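Local coordinates for protein alpha-glucosidase (Pseudoalteromonas sp. K8, PDB 5HQA) that hydrolyses alpha-glucosides as a chloride-activated, calcium-binding family 97 glycoside hydrolase and holds acarbose in its sugar pocket, at residues T512-Y524 against N583-A595. Sequence-based numbering, arbitrary orientation.
Sequences TLAKQLALYVVLY and NDWYLGAVTDEQA. With MG (magnesium ion), chain F.
With CG trans to the backbone N (chi1 176°) and the rest of its chain extended, K515 crosses the side chain of V590 at about a right angle, while V590, with CG1 anti to its carbonyl carbon (chi1 -61°), sets that methyl between K515 and A518. K515 CG lies 3.8 Å from V590 CG1, and A518 CB packs 3.7 Å from the same methyl. Lysine suits this buried place because its methylenes pack against valine while its amine reaches the carbonyl ending the strand: K515 NZ donates to T591 O at 3.1 Å, nearly straight on (C=O...N 170°), and also hydrogen-bonds to S651 OG. Cut back to alanine, this position would probably leave T591 O and S651 OG without their shared partner and open a gap beside V590. Further along, small residues allow close approach: the CA atoms of A518 and G588 are 4.4 Å apart, and a side chain at G588 would run into A518 O and V521 CB. V521 CG1 instead rests 3.5 Å from G588 N, and V522 CG2 sits 3.5 Å from G588 O. Just past the strand, D592 OD2 binds magnesium with G565 and D566. Helix 513-522, of the TIM-barrel catalytic domain, thus crosses the C-terminal antiparallel sheet on strand 585-591, flanked by strands 567-574 and 653-660, while helix 541-549 meets L517 and V521.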
loop_
_atom_site.group_PDB
_atom_site.type_symbol
_atom_site.label_atom_id
_atom_site.label_comp_id
_atom_site.label_asym_id
_atom_site.label_seq_id
_atom_site.Cartn_x
_atom_site.Cartn_y
_atom_site.Cartn_z
ATOM N N THR A 512 16.696 -6.093 14.584
ATOM C CA THR A 512 17.068 -7.407 15.080
ATOM C C THR A 512 16.460 -8.485 14.186
ATOM O O THR A 512 15.634 -8.218 13.312
ATOM C CB THR A 512 16.596 -7.618 16.523
ATOM O OG1 THR A 512 15.163 -7.651 16.548
ATOM C CG2 THR A 512 17.105 -6.510 17.440
ATOM N N LEU A 513 16.880 -9.728 14.436
ATOM C CA LEU A 513 16.346 -10.866 13.698
ATOM C C LEU A 513 14.866 -11.069 13.989
ATOM O O LEU A 513 14.073 -11.312 13.074
ATOM C CB LEU A 513 17.144 -12.122 14.058
ATOM C CG LEU A 513 16.742 -13.445 13.416
ATOM C CD1 LEU A 513 16.856 -13.366 11.907
ATOM C CD2 LEU A 513 17.648 -14.547 13.966
ATOM N N ALA A 514 14.473 -10.984 15.261
ATOM C CA ALA A 514 13.068 -11.175 15.596
ATOM C C ALA A 514 12.186 -10.119 14.937
ATOM O O ALA A 514 11.042 -10.405 14.573
ATOM C CB ALA A 514 12.887 -11.167 17.116
ATOM N N LYS A 515 12.697 -8.900 14.750
ATOM C CA LYS A 515 11.898 -7.887 14.063
ATOM C C LYS A 515 11.623 -8.300 12.620
ATOM O O LYS A 515 10.533 -8.047 12.088
ATOM C CB LYS A 515 12.599 -6.527 14.127
ATOM C CG LYS A 515 11.880 -5.419 13.342
ATOM C CD LYS A 515 12.277 -4.048 13.869
ATOM C CE LYS A 515 11.772 -2.920 12.982
ATOM N NZ LYS A 515 12.322 -1.620 13.467
ATOM N N GLN A 516 12.592 -8.962 11.973
ATOM C CA GLN A 516 12.360 -9.455 10.618
ATOM C C GLN A 516 11.224 -10.469 10.584
ATOM O O GLN A 516 10.448 -10.505 9.623
ATOM C CB GLN A 516 13.636 -10.070 10.046
ATOM C CG GLN A 516 14.733 -9.056 9.746
ATOM C CD GLN A 516 14.308 -8.047 8.699
ATOM O OE1 GLN A 516 13.831 -8.417 7.621
ATOM N NE2 GLN A 516 14.441 -6.762 9.027
ATOM N N LEU A 517 11.108 -11.304 11.626
ATOM C CA LEU A 517 9.998 -12.254 11.688
ATOM C C LEU A 517 8.672 -11.539 11.926
ATOM O O LEU A 517 7.648 -11.882 11.316
ATOM C CB LEU A 517 10.249 -13.277 12.792
ATOM C CG LEU A 517 11.513 -14.116 12.652
ATOM C CD1 LEU A 517 11.657 -15.039 13.848
ATOM C CD2 LEU A 517 11.466 -14.911 11.359
ATOM N N ALA A 518 8.675 -10.543 12.812
ATOM C CA ALA A 518 7.451 -9.820 13.136
ATOM C C ALA A 518 6.827 -9.165 11.907
ATOM O O ALA A 518 5.602 -8.981 11.858
ATOM C CB ALA A 518 7.748 -8.770 14.204
ATOM N N LEU A 519 7.643 -8.803 10.908
ATOM C CA LEU A 519 7.113 -8.118 9.728
ATOM C C LEU A 519 6.015 -8.917 9.039
ATOM O O LEU A 519 5.134 -8.333 8.401
ATOM C CB LEU A 519 8.230 -7.839 8.728
ATOM C CG LEU A 519 9.348 -6.913 9.194
ATOM C CD1 LEU A 519 10.360 -6.702 8.067
ATOM C CD2 LEU A 519 8.774 -5.586 9.677
ATOM N N TYR A 520 6.058 -10.250 9.130
ATOM C CA TYR A 520 5.075 -11.065 8.426
ATOM C C TYR A 520 3.678 -10.896 8.997
ATOM O O TYR A 520 2.699 -11.235 8.323
ATOM C CB TYR A 520 5.497 -12.546 8.451
ATOM C CG TYR A 520 6.668 -12.792 7.528
ATOM C CD1 TYR A 520 6.466 -13.122 6.196
ATOM C CD2 TYR A 520 7.969 -12.632 7.974
ATOM C CE1 TYR A 520 7.529 -13.314 5.337
ATOM C CE2 TYR A 520 9.043 -12.817 7.119
ATOM C CZ TYR A 520 8.817 -13.159 5.802
ATOM O OH TYR A 520 9.882 -13.336 4.952
ATOM N N VAL A 521 3.558 -10.401 10.225
ATOM C CA VAL A 521 2.257 -10.109 10.794
ATOM C C VAL A 521 1.992 -8.609 10.865
ATOM O O VAL A 521 0.832 -8.196 10.786
ATOM C CB VAL A 521 2.099 -10.762 12.184
ATOM C CG1 VAL A 521 0.635 -10.699 12.648
ATOM C CG2 VAL A 521 2.586 -12.206 12.144
ATOM N N VAL A 522 3.032 -7.780 10.970
ATOM C CA VAL A 522 2.810 -6.343 11.089
ATOM C C VAL A 522 2.430 -5.726 9.746
ATOM O O VAL A 522 1.534 -4.876 9.681
ATOM C CB VAL A 522 4.053 -5.665 11.696
ATOM C CG1 VAL A 522 3.947 -4.151 11.559
ATOM C CG2 VAL A 522 4.198 -6.057 13.155
ATOM N N LEU A 523 3.096 -6.116 8.654
ATOM C CA LEU A 523 2.872 -5.484 7.349
ATOM C C LEU A 523 2.036 -6.416 6.483
ATOM O O LEU A 523 2.539 -7.434 5.999
ATOM C CB LEU A 523 4.192 -5.148 6.660
ATOM C CG LEU A 523 5.109 -4.153 7.368
ATOM C CD1 LEU A 523 6.389 -3.971 6.550
ATOM C CD2 LEU A 523 4.409 -2.811 7.596
ATOM N N TYR A 524 0.766 -6.069 6.283
ATOM C CA TYR A 524 -0.122 -6.952 5.540
ATOM C C TYR A 524 0.223 -6.954 4.051
ATOM O O TYR A 524 0.416 -5.897 3.440
ATOM C CB TYR A 524 -1.589 -6.552 5.730
ATOM C CG TYR A 524 -2.446 -7.316 4.749
ATOM C CD1 TYR A 524 -2.510 -8.710 4.801
ATOM C CD2 TYR A 524 -3.134 -6.663 3.729
ATOM C CE1 TYR A 524 -3.251 -9.432 3.881
ATOM C CE2 TYR A 524 -3.886 -7.380 2.804
ATOM C CZ TYR A 524 -3.931 -8.761 2.890
ATOM O OH TYR A 524 -4.658 -9.470 1.978
ATOM N N ASN A 583 -7.919 -21.862 12.478
ATOM C CA ASN A 583 -8.000 -21.792 13.930
ATOM C C ASN A 583 -6.840 -21.059 14.593
ATOM O O ASN A 583 -6.983 -20.649 15.750
ATOM C CB ASN A 583 -8.090 -23.200 14.523
ATOM C CG ASN A 583 -9.310 -23.944 14.047
ATOM O OD1 ASN A 583 -9.226 -25.117 13.680
ATOM N ND2 ASN A 583 -10.448 -23.267 14.036
ATOM N N ASP A 584 -5.704 -20.884 13.914
ATOM C CA ASP A 584 -4.545 -20.265 14.549
ATOM C C ASP A 584 -4.609 -18.741 14.484
ATOM O O ASP A 584 -5.067 -18.159 13.493
ATOM C CB ASP A 584 -3.247 -20.734 13.893
ATOM C CG ASP A 584 -2.920 -22.169 14.208
ATOM O OD1 ASP A 584 -1.837 -22.622 13.777
ATOM O OD2 ASP A 584 -3.737 -22.841 14.884
ATOM N N TRP A 585 -4.131 -18.104 15.551
ATOM C CA TRP A 585 -3.873 -16.673 15.598
ATOM C C TRP A 585 -2.376 -16.422 15.493
ATOM O O TRP A 585 -1.554 -17.275 15.833
ATOM C CB TRP A 585 -4.389 -16.053 16.897
ATOM C CG TRP A 585 -5.867 -15.835 16.957
ATOM C CD1 TRP A 585 -6.823 -16.738 17.339
ATOM C CD2 TRP A 585 -6.556 -14.617 16.666
ATOM N NE1 TRP A 585 -8.071 -16.155 17.291
ATOM C CE2 TRP A 585 -7.933 -14.854 16.880
ATOM C CE3 TRP A 585 -6.143 -13.346 16.238
ATOM C CZ2 TRP A 585 -8.898 -13.871 16.677
ATOM C CZ3 TRP A 585 -7.107 -12.370 16.031
ATOM C CH2 TRP A 585 -8.469 -12.641 16.253
ATOM N N TYR A 586 -2.031 -15.225 15.029
ATOM C CA TYR A 586 -0.645 -14.800 14.921
ATOM C C TYR A 586 -0.512 -13.393 15.476
ATOM O O TYR A 586 -1.453 -12.602 15.410
ATOM C CB TYR A 586 -0.169 -14.836 13.469
ATOM C CG TYR A 586 0.101 -16.238 12.987
ATOM C CD1 TYR A 586 -0.945 -17.088 12.632
ATOM C CD2 TYR A 586 1.403 -16.717 12.907
ATOM C CE1 TYR A 586 -0.694 -18.387 12.209
ATOM C CE2 TYR A 586 1.663 -18.002 12.479
ATOM C CZ TYR A 586 0.615 -18.831 12.135
ATOM O OH TYR A 586 0.886 -20.105 11.707
ATOM N N LEU A 587 0.655 -13.082 16.029
ATOM C CA LEU A 587 0.914 -11.741 16.524
ATOM C C LEU A 587 2.270 -11.268 16.019
ATOM O O LEU A 587 3.227 -12.048 15.952
ATOM C CB LEU A 587 0.867 -11.695 18.065
ATOM C CG LEU A 587 1.159 -10.352 18.742
ATOM C CD1 LEU A 587 0.355 -10.216 20.026
ATOM C CD2 LEU A 587 2.655 -10.181 19.025
ATOM N N GLY A 588 2.351 -9.992 15.667
ATOM C CA GLY A 588 3.636 -9.389 15.383
ATOM C C GLY A 588 3.716 -8.035 16.058
ATOM O O GLY A 588 2.727 -7.293 16.093
ATOM N N ALA A 589 4.875 -7.708 16.622
ATOM C CA ALA A 589 5.095 -6.399 17.225
ATOM C C ALA A 589 6.480 -5.907 16.827
ATOM O O ALA A 589 7.417 -6.702 16.741
ATOM C CB ALA A 589 4.969 -6.458 18.754
ATOM N N VAL A 590 6.604 -4.604 16.559
ATOM C CA VAL A 590 7.906 -3.998 16.298
ATOM C C VAL A 590 7.991 -2.673 17.040
ATOM O O VAL A 590 6.980 -2.044 17.364
ATOM C CB VAL A 590 8.197 -3.769 14.794
ATOM C CG1 VAL A 590 8.186 -5.098 14.025
ATOM C CG2 VAL A 590 7.220 -2.767 14.202
ATOM N N THR A 591 9.223 -2.252 17.307
ATOM C CA THR A 591 9.471 -0.950 17.897
ATOM C C THR A 591 10.386 -0.143 16.977
ATOM O O THR A 591 10.809 -0.607 15.914
ATOM C CB THR A 591 10.075 -1.097 19.295
ATOM O OG1 THR A 591 10.212 0.198 19.897
ATOM C CG2 THR A 591 11.449 -1.785 19.206
ATOM N N ASP A 592 10.682 1.082 17.404
ATOM C CA ASP A 592 11.576 1.983 16.681
ATOM C C ASP A 592 12.991 1.865 17.242
ATOM O O ASP A 592 13.421 0.768 17.608
ATOM C CB ASP A 592 11.057 3.426 16.771
ATOM C CG ASP A 592 10.884 3.906 18.222
ATOM O OD1 ASP A 592 11.239 3.142 19.145
ATOM O OD2 ASP A 592 10.408 5.050 18.439
ATOM N N GLU A 593 13.720 2.981 17.347
ATOM C CA GLU A 593 15.088 2.898 17.856
ATOM C C GLU A 593 15.147 2.592 19.352
ATOM O O GLU A 593 16.231 2.267 19.858
ATOM C CB GLU A 593 15.846 4.201 17.559
ATOM C CG GLU A 593 15.428 5.398 18.434
ATOM C CD GLU A 593 14.086 6.014 18.025
ATOM O OE1 GLU A 593 13.576 5.704 16.922
ATOM O OE2 GLU A 593 13.538 6.815 18.817
ATOM N N GLN A 594 14.026 2.672 20.067
ATOM C CA GLN A 594 14.007 2.470 21.511
ATOM C C GLN A 594 13.567 1.052 21.855
ATOM O O GLN A 594 12.633 0.516 21.248
ATOM C CB GLN A 594 13.058 3.464 22.188
ATOM C CG GLN A 594 13.475 4.922 22.082
ATOM C CD GLN A 594 12.632 5.820 22.973
ATOM O OE1 GLN A 594 11.814 5.342 23.766
ATOM N NE2 GLN A 594 12.825 7.129 22.845
ATOM N N ALA A 595 14.229 0.454 22.848
ATOM C CA ALA A 595 13.682 -0.744 23.478
ATOM C C ALA A 595 12.378 -0.384 24.183
ATOM O O ALA A 595 12.263 0.686 24.789
ATOM C CB ALA A 595 14.683 -1.334 24.471
HETATM MG MG MG F . 9.715 6.833 17.597
HETATM O O HOH W 1 11.310 7.090 16.367
HETATM O O HOH W 2 10.859 7.714 19.104
HETATM O O HOH W 3 9.052 8.702 16.977
#